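Local coordinates for protein regulator of polyketide synthase expression (Bifidobacterium adolescentis, PDB 3ONQ) that is of unknown function but carries a PucR-type helix-turn-helix domain and probably binds DNA to regulate transcription, perhaps of polyketide synthase genes, at residues 55-60 with 124-129; 82-87 with 100-105. One frame throughout, in Å; residues are numbered along the deposited sequence.

Contact 1: residues 55-60 with 124-129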
ATOM      1  N   ASN B  55      -2.171 -19.201  -5.642  1.00 32.51           N
ATOM      2  CA  ASN B  55      -3.575 -18.871  -5.856  1.00 27.85           C
ATOM      3  C   ASN B  55      -4.420 -19.507  -4.764  1.00 31.63           C
ATOM      4  O   ASN B  55      -4.101 -20.587  -4.276  1.00 30.05           O
ATOM      5  CB  ASN B  55      -4.045 -19.338  -7.231  1.00 30.89           C
ATOM      6  CG  ASN B  55      -3.360 -18.595  -8.352  1.00 39.91           C
ATOM      7  OD1 ASN B  55      -2.861 -19.201  -9.306  1.00 44.27           O
ATOM      8  ND2 ASN B  55      -3.315 -17.272  -8.236  1.00 32.13           N
ATOM      9  N   CYS B  56      -5.492 -18.834  -4.371  1.00 27.89           N
ATOM     10  CA  CYS B  56      -6.304 -19.328  -3.278  1.00 24.62           C
ATOM     11  C   CYS B  56      -7.729 -18.830  -3.449  1.00 28.19           C
ATOM     12  O   CYS B  56      -7.978 -17.924  -4.250  1.00 25.39           O
ATOM     13  CB  CYS B  56      -5.733 -18.834  -1.937  1.00 24.09           C
ATOM     14  SG  CYS B  56      -5.794 -17.008  -1.726  1.00 30.12           S
ATOM     15  N   PHE B  57      -8.651 -19.419  -2.686  1.00 27.07           N
ATOM     16  CA  PHE B  57     -10.031 -18.958  -2.630  1.00 25.28           C
ATOM     17  C   PHE B  57     -10.580 -19.399  -1.291  1.00 29.90           C
ATOM     18  O   PHE B  57      -9.975 -20.233  -0.611  1.00 25.88           O
ATOM     19  CB  PHE B  57     -10.873 -19.544  -3.774  1.00 22.24           C
ATOM     20  CG  PHE B  57     -10.909 -21.051  -3.793  1.00 26.25           C
ATOM     21  CD1 PHE B  57     -11.845 -21.747  -3.042  1.00 25.80           C
ATOM     22  CD2 PHE B  57     -10.013 -21.769  -4.568  1.00 26.80           C
ATOM     23  CE1 PHE B  57     -11.879 -23.136  -3.057  1.00 25.46           C
ATOM     24  CE2 PHE B  57     -10.042 -23.157  -4.591  1.00 31.66           C
ATOM     25  CZ  PHE B  57     -10.973 -23.846  -3.827  1.00 21.87           C
ATOM     26  N   ALA B  58     -11.727 -18.850  -0.915  1.00 21.71           N
ATOM     27  CA  ALA B  58     -12.287 -19.138   0.392  1.00 20.73           C
ATOM     28  C   ALA B  58     -13.729 -19.617   0.287  1.00 21.85           C
ATOM     29  O   ALA B  58     -14.465 -19.231  -0.629  1.00 24.46           O
ATOM     30  CB  ALA B  58     -12.192 -17.896   1.290  1.00 18.81           C
ATOM     31  N   ILE B  59     -14.120 -20.465   1.229  1.00 22.54           N
ATOM     32  CA  ILE B  59     -15.493 -20.920   1.351  1.00 23.96           C
ATOM     33  C   ILE B  59     -15.864 -20.719   2.801  1.00 29.34           C
ATOM     34  O   ILE B  59     -15.040 -20.973   3.693  1.00 24.75           O
ATOM     35  CB  ILE B  59     -15.626 -22.417   1.027  1.00 28.79           C
ATOM     36  CG1 ILE B  59     -15.160 -22.698  -0.397  1.00 32.67           C
ATOM     37  CG2 ILE B  59     -17.070 -22.871   1.193  1.00 25.21           C
ATOM     38  CD1 ILE B  59     -15.176 -24.195  -0.767  1.00 36.32           C
ATOM     39  N   GLY B  60     -17.087 -20.257   3.054  1.00 23.31           N
ATOM     40  CA  GLY B  60     -17.517 -20.021   4.418  1.00 19.92           C
ATOM     41  C   GLY B  60     -19.007 -20.245   4.575  1.00 27.46           C
ATOM     42  O   GLY B  60     -19.777 -20.055   3.631  1.00 25.10           O
ATOM     43  N   LEU B 124     -24.083 -19.803   2.558  1.00 31.84           N
ATOM     44  CA  LEU B 124     -22.804 -20.370   2.201  1.00 27.25           C
ATOM     45  C   LEU B 124     -22.238 -19.426   1.146  1.00 32.06           C
ATOM     46  O   LEU B 124     -22.967 -19.003   0.244  1.00 27.50           O
ATOM     47  CB  LEU B 124     -23.025 -21.762   1.608  1.00 33.14           C
ATOM     48  CG  LEU B 124     -21.855 -22.525   1.008  1.00 32.14           C
ATOM     49  CD1 LEU B 124     -20.894 -22.958   2.103  1.00 38.32           C
ATOM     50  CD2 LEU B 124     -22.347 -23.733   0.231  1.00 42.22           C
ATOM     51  N   TYR B 125     -20.957 -19.076   1.256  1.00 25.97           N
ATOM     52  CA  TYR B 125     -20.333 -18.169   0.287  1.00 24.91           C
ATOM     53  C   TYR B 125     -19.035 -18.730  -0.297  1.00 25.81           C
ATOM     54  O   TYR B 125     -18.195 -19.254   0.435  1.00 26.34           O
ATOM     55  CB  TYR B 125     -20.061 -16.805   0.927  1.00 21.35           C
ATOM     56  CG  TYR B 125     -19.391 -15.819  -0.010  1.00 22.87           C
ATOM     57  CD1 TYR B 125     -20.146 -15.014  -0.840  1.00 21.40           C
ATOM     58  CD2 TYR B 125     -17.996 -15.719  -0.084  1.00 20.02           C
ATOM     59  CE1 TYR B 125     -19.544 -14.109  -1.712  1.00 24.47           C
ATOM     60  CE2 TYR B 125     -17.383 -14.802  -0.955  1.00 23.57           C
ATOM     61  CZ  TYR B 125     -18.172 -14.004  -1.766  1.00 23.94           C
ATOM     62  OH  TYR B 125     -17.613 -13.099  -2.640  1.00 20.71           O
ATOM     63  N   LEU B 126     -18.881 -18.606  -1.615  1.00 19.74           N
ATOM     64  CA  LEU B 126     -17.681 -19.049  -2.328  1.00 20.26           C
ATOM     65  C   LEU B 126     -16.983 -17.840  -2.941  1.00 24.93           C
ATOM     66  O   LEU B 126     -17.589 -17.124  -3.721  1.00 26.37           O
ATOM     67  CB  LEU B 126     -18.062 -20.037  -3.448  1.00 25.22           C
ATOM     68  CG  LEU B 126     -16.920 -20.483  -4.384  1.00 27.36           C
ATOM     69  CD1 LEU B 126     -15.832 -21.221  -3.606  1.00 23.84           C
ATOM     70  CD2 LEU B 126     -17.399 -21.352  -5.556  1.00 26.31           C
ATOM     71  N   SER B 127     -15.719 -17.599  -2.594  1.00 26.57           N
ATOM     72  CA  SER B 127     -15.026 -16.399  -3.082  1.00 25.07           C
ATOM     73  C   SER B 127     -14.406 -16.611  -4.453  1.00 25.59           C
ATOM     74  O   SER B 127     -14.193 -17.742  -4.862  1.00 20.65           O
ATOM     75  CB  SER B 127     -13.913 -15.982  -2.117  1.00 25.54           C
ATOM     76  OG  SER B 127     -12.704 -16.660  -2.420  1.00 22.17           O
ATOM     77  N   PRO B 128     -14.093 -15.514  -5.164  1.00 27.41           N
ATOM     78  CA  PRO B 128     -13.286 -15.627  -6.382  1.00 28.95           C
ATOM     79  C   PRO B 128     -11.869 -16.101  -6.048  1.00 33.28           C
ATOM     80  O   PRO B 128     -11.463 -16.106  -4.877  1.00 25.29           O
ATOM     81  CB  PRO B 128     -13.234 -14.182  -6.913  1.00 33.47           C
ATOM     82  CG  PRO B 128     -14.347 -13.461  -6.216  1.00 32.80           C
ATOM     83  CD  PRO B 128     -14.486 -14.120  -4.884  1.00 27.95           C
ATOM     84  N   VAL B 129     -11.120 -16.497  -7.069  1.00 29.74           N
ATOM     85  CA  VAL B 129      -9.708 -16.841  -6.885  1.00 27.61           C
ATOM     86  C   VAL B 129      -8.926 -15.553  -6.644  1.00 31.26           C
ATOM     87  O   VAL B 129      -9.201 -14.525  -7.266  1.00 31.56           O
ATOM     88  CB  VAL B 129      -9.134 -17.585  -8.110  1.00 35.48           C
ATOM     89  CG1 VAL B 129      -7.639 -17.883  -7.922  1.00 32.96           C
ATOM     90  CG2 VAL B 129      -9.886 -18.877  -8.341  1.00 35.73           C
TER

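Contact 2: residues 82-87 with 100-105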
ATOM      1  N   GLY B  82      -6.244 -33.407  -4.491  1.00 39.35           N
ATOM      2  CA  GLY B  82      -4.830 -33.205  -4.771  1.00 43.20           C
ATOM      3  C   GLY B  82      -4.180 -31.978  -4.140  1.00 42.43           C
ATOM      4  O   GLY B  82      -3.089 -31.581  -4.544  1.00 42.66           O
ATOM      5  N   GLY B  83      -4.838 -31.373  -3.157  1.00 35.55           N
ATOM      6  CA  GLY B  83      -4.283 -30.198  -2.506  1.00 37.48           C
ATOM      7  C   GLY B  83      -3.656 -30.564  -1.179  1.00 38.65           C
ATOM      8  O   GLY B  83      -3.885 -31.651  -0.663  1.00 43.41           O
ATOM      9  N   GLU B  84      -2.870 -29.661  -0.612  1.00 42.00           N
ATOM     10  CA  GLU B  84      -2.251 -29.942   0.680  1.00 46.23           C
ATOM     11  C   GLU B  84      -2.268 -28.767   1.653  1.00 45.39           C
ATOM     12  O   GLU B  84      -1.709 -28.855   2.742  1.00 51.29           O
ATOM     13  CB  GLU B  84      -0.827 -30.443   0.491  1.00 56.94           C
ATOM     14  CG  GLU B  84      -0.086 -29.819  -0.666  1.00 65.82           C
ATOM     15  CD  GLU B  84       1.192 -30.570  -0.966  1.00 78.34           C
ATOM     16  OE1 GLU B  84       1.633 -31.346  -0.091  1.00 82.51           O
ATOM     17  OE2 GLU B  84       1.749 -30.396  -2.067  1.00 82.04           O
ATOM     18  N   HIS B  85      -2.901 -27.669   1.260  1.00 32.12           N
ATOM     19  CA  HIS B  85      -3.001 -26.517   2.148  1.00 34.51           C
ATOM     20  C   HIS B  85      -4.425 -26.008   2.206  1.00 35.60           C
ATOM     21  O   HIS B  85      -5.025 -25.708   1.171  1.00 29.08           O
ATOM     22  CB  HIS B  85      -2.079 -25.400   1.674  1.00 36.17           C
ATOM     23  CG  HIS B  85      -0.673 -25.852   1.436  1.00 44.04           C
ATOM     24  ND1 HIS B  85       0.104 -26.411   2.427  1.00 45.17           N
ATOM     25  CD2 HIS B  85       0.092 -25.840   0.316  1.00 46.99           C
ATOM     26  CE1 HIS B  85       1.289 -26.720   1.932  1.00 49.37           C
ATOM     27  NE2 HIS B  85       1.308 -26.383   0.654  1.00 52.77           N
ATOM     28  N   VAL B  86      -4.966 -25.940   3.417  1.00 30.88           N
ATOM     29  CA  VAL B  86      -6.197 -25.216   3.660  1.00 31.95           C
ATOM     30  C   VAL B  86      -6.167 -24.639   5.083  1.00 37.62           C
ATOM     31  O   VAL B  86      -6.016 -25.370   6.065  1.00 40.67           O
ATOM     32  CB  VAL B  86      -7.450 -26.087   3.380  1.00 32.63           C
ATOM     33  CG1 VAL B  86      -7.449 -27.317   4.240  1.00 34.67           C
ATOM     34  CG2 VAL B  86      -8.735 -25.276   3.584  1.00 36.46           C
ATOM     35  N   VAL B  87      -6.253 -23.315   5.175  1.00 31.97           N
ATOM     36  CA  VAL B  87      -6.313 -22.625   6.462  1.00 26.32           C
ATOM     37  C   VAL B  87      -7.759 -22.489   6.886  1.00 31.66           C
ATOM     38  O   VAL B  87      -8.576 -21.902   6.163  1.00 27.57           O
ATOM     39  CB  VAL B  87      -5.680 -21.231   6.378  1.00 27.37           C
ATOM     40  CG1 VAL B  87      -5.968 -20.428   7.654  1.00 24.07           C
ATOM     41  CG2 VAL B  87      -4.170 -21.364   6.137  1.00 28.43           C
ATOM     42  N   CYS B 100      -5.689 -23.490  -0.816  1.00 24.27           N
ATOM     43  CA  CYS B 100      -4.683 -23.181  -1.813  1.00 24.92           C
ATOM     44  C   CYS B 100      -5.124 -23.805  -3.133  1.00 28.30           C
ATOM     45  O   CYS B 100      -5.473 -24.987  -3.190  1.00 29.59           O
ATOM     46  CB  CYS B 100      -3.304 -23.716  -1.397  1.00 27.89           C
ATOM     47  SG  CYS B 100      -2.050 -23.395  -2.654  1.00 38.27           S
ATOM     48  N   GLN B 101      -5.143 -23.015  -4.193  1.00 29.70           N
ATOM     49  CA  GLN B 101      -5.596 -23.557  -5.460  1.00 32.60           C
ATOM     50  C   GLN B 101      -4.441 -24.231  -6.176  1.00 37.24           C
ATOM     51  O   GLN B 101      -3.550 -23.570  -6.701  1.00 46.53           O
ATOM     52  CB  GLN B 101      -6.238 -22.497  -6.347  1.00 35.92           C
ATOM     53  CG  GLN B 101      -6.551 -23.036  -7.742  1.00 40.51           C
ATOM     54  CD  GLN B 101      -7.214 -22.018  -8.631  1.00 41.22           C
ATOM     55  OE1 GLN B 101      -8.421 -21.786  -8.537  1.00 43.12           O
ATOM     56  NE2 GLN B 101      -6.430 -21.404  -9.510  1.00 36.25           N
HETATM   57  N   MSE B 102      -4.467 -25.555  -6.167  1.00 38.35           N
HETATM   58  CA  MSE B 102      -3.434 -26.373  -6.780  1.00 40.59           C
HETATM   59  C   MSE B 102      -4.048 -27.738  -7.064  1.00 41.76           C
HETATM   60  O   MSE B 102      -5.069 -28.092  -6.465  1.00 38.08           O
HETATM   61  CB  MSE B 102      -2.259 -26.537  -5.819  1.00 32.89           C
HETATM   62  CG  MSE B 102      -2.676 -27.131  -4.487  1.00 40.39           C
HETATM   63 SE   MSE B 102      -1.229 -27.373  -3.188  0.69 46.70          SE
HETATM   64  CE  MSE B 102      -0.297 -28.866  -4.039  1.00 57.54           C
ATOM     65  N   GLY B 103      -3.421 -28.504  -7.958  1.00 39.44           N
ATOM     66  CA  GLY B 103      -3.939 -29.807  -8.335  1.00 37.27           C
ATOM     67  C   GLY B 103      -5.353 -29.637  -8.853  1.00 35.97           C
ATOM     68  O   GLY B 103      -5.603 -28.775  -9.698  1.00 31.85           O
ATOM     69  N   ALA B 104      -6.291 -30.421  -8.324  1.00 38.08           N
ATOM     70  CA  ALA B 104      -7.690 -30.301  -8.744  1.00 34.60           C
ATOM     71  C   ALA B 104      -8.525 -29.440  -7.806  1.00 36.24           C
ATOM     72  O   ALA B 104      -9.751 -29.391  -7.940  1.00 38.19           O
ATOM     73  CB  ALA B 104      -8.329 -31.678  -8.898  1.00 37.84           C
ATOM     74  N   VAL B 105      -7.880 -28.770  -6.853  1.00 30.49           N
ATOM     75  CA  VAL B 105      -8.604 -27.892  -5.938  1.00 25.79           C
ATOM     76  C   VAL B 105      -8.946 -26.585  -6.637  1.00 29.17           C
ATOM     77  O   VAL B 105      -8.136 -25.660  -6.672  1.00 43.27           O
ATOM     78  CB  VAL B 105      -7.796 -27.575  -4.675  1.00 28.48           C
ATOM     79  CG1 VAL B 105      -8.643 -26.725  -3.715  1.00 31.82           C
ATOM     80  CG2 VAL B 105      -7.335 -28.859  -4.001  1.00 26.87           C
TER
HETATM   81  O   HOH W   1      -4.937 -27.063  -1.303  1.00 28.67           O

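Contact 1: residues 55-60 with 124-129
Ser127 meets Ala58 through both its backbone and its side chain. Its N-H bonds to Ala58 O, while OG accepts the N-H of Ala58 at 2.8 Å from N, with 160° at the hydrogen. OG also donates to Pro128 O, so two bonds grip the hydroxyl and fix its rotation. A chi1 of 87° sets OG between the backbone N and carbonyl carbon of its own residue, directed at the facing strand. An alanine in place of this serine would probably leave the buried N-H of Ala58 without its acceptor and Pro128 O without the hydroxyl donor. Farther along, Gly60 and Tyr125 form an antiparallel hydrogen-bonded pair, with Gly60 N 3.0 Å from Tyr125 O and Tyr125 N 2.8 Å from Gly60 O.

On one face of the sheet Ile59 packs against two leucines. Its CG1 lies 3.6 Å from Leu126 CD1, the two side chains crossing obliquely, whereas its CG2 touches Leu124 CD1 at 3.9 Å, the two chains running alongside each other in the same direction. Leu126 CD1 also reaches the Phe57 ring at CD1, 4.1 Å away.

These are neighbouring antiparallel strands within the mixed sheet of an alpha-beta-alpha sandwich, strand 55-61 lying between 94-100 and 124-131. The latter strand is interrupted near Ser127, and there the serine hydroxyl stands in for a backbone acceptor. Beyond it, Val129 CA makes a CA-H...O contact with Cys56 O at 3.3 Å.

Helix 107-114 packs against Phe57 and Leu126. Over the other face, helix 132-149 brings Thr143 against Ala58 and Tyr125, and the Tyr125 hydroxyl is hydrogen-bonded to Ala162 O.

Contact 2: residues 82-87 with 100-105
Met102, modelled as selenomethionine, lays its side chain across those of Glu84 and His85, meeting each at about a right angle. Its SE sits 4.0 Å from His85 CD2, in an oblique Met-aromatic contact, here through selenium, with 5.0 Å from SE to the His85 ring centroid. The chain bends at chi3 (-72°), which carries CE to 3.5 Å from Glu84 CG. From the neighbouring position, Glu84 CG rests over one face of the imidazole, offset toward its rim, while Cys100 CB comes up at the ring edge.

The two segments meet at the open end of the beta-hairpin formed by strands 86-91 and 94-100, each including a strand end and the chain beyond it. Cys100 N donates to His85 O at 3.1 Å, and a water bridges His85 O to Cys100 O. Farther from the strands, Gly82 is the C-prime residue of the Schellman motif ending helix 67-80, and a type II' turn runs from Met102 to Val105. Val105 CG2 lies 3.6 Å from Gly83 N, and a beta-carbon on Gly83 would run into it. Outside the pair, the Trp50 ring meets that of His85, and a sulfate ion lies about 3 Å from the His85 side chain.

Both segments of contact 2 fall between those of contact 1 in sequence, and the centres of the two contacts are 12 Å apart. Both contacts belong to one sheet: strand 55-61 borders 124-131 on one side and 94-100 on the other, with 86-91 at the outer end of the order. They touch directly. Asn55 O and Gln101 N, 2.6 Å apart, probably form a hydrogen bond, and Phe57 CZ packs on Val105 CG1 at 3.7 Å, so the ring that meets Leu126 in contact 1 also abuts the turn of contact 2. The sulfate beside contact 2 probably comes from the crystallisation liquor.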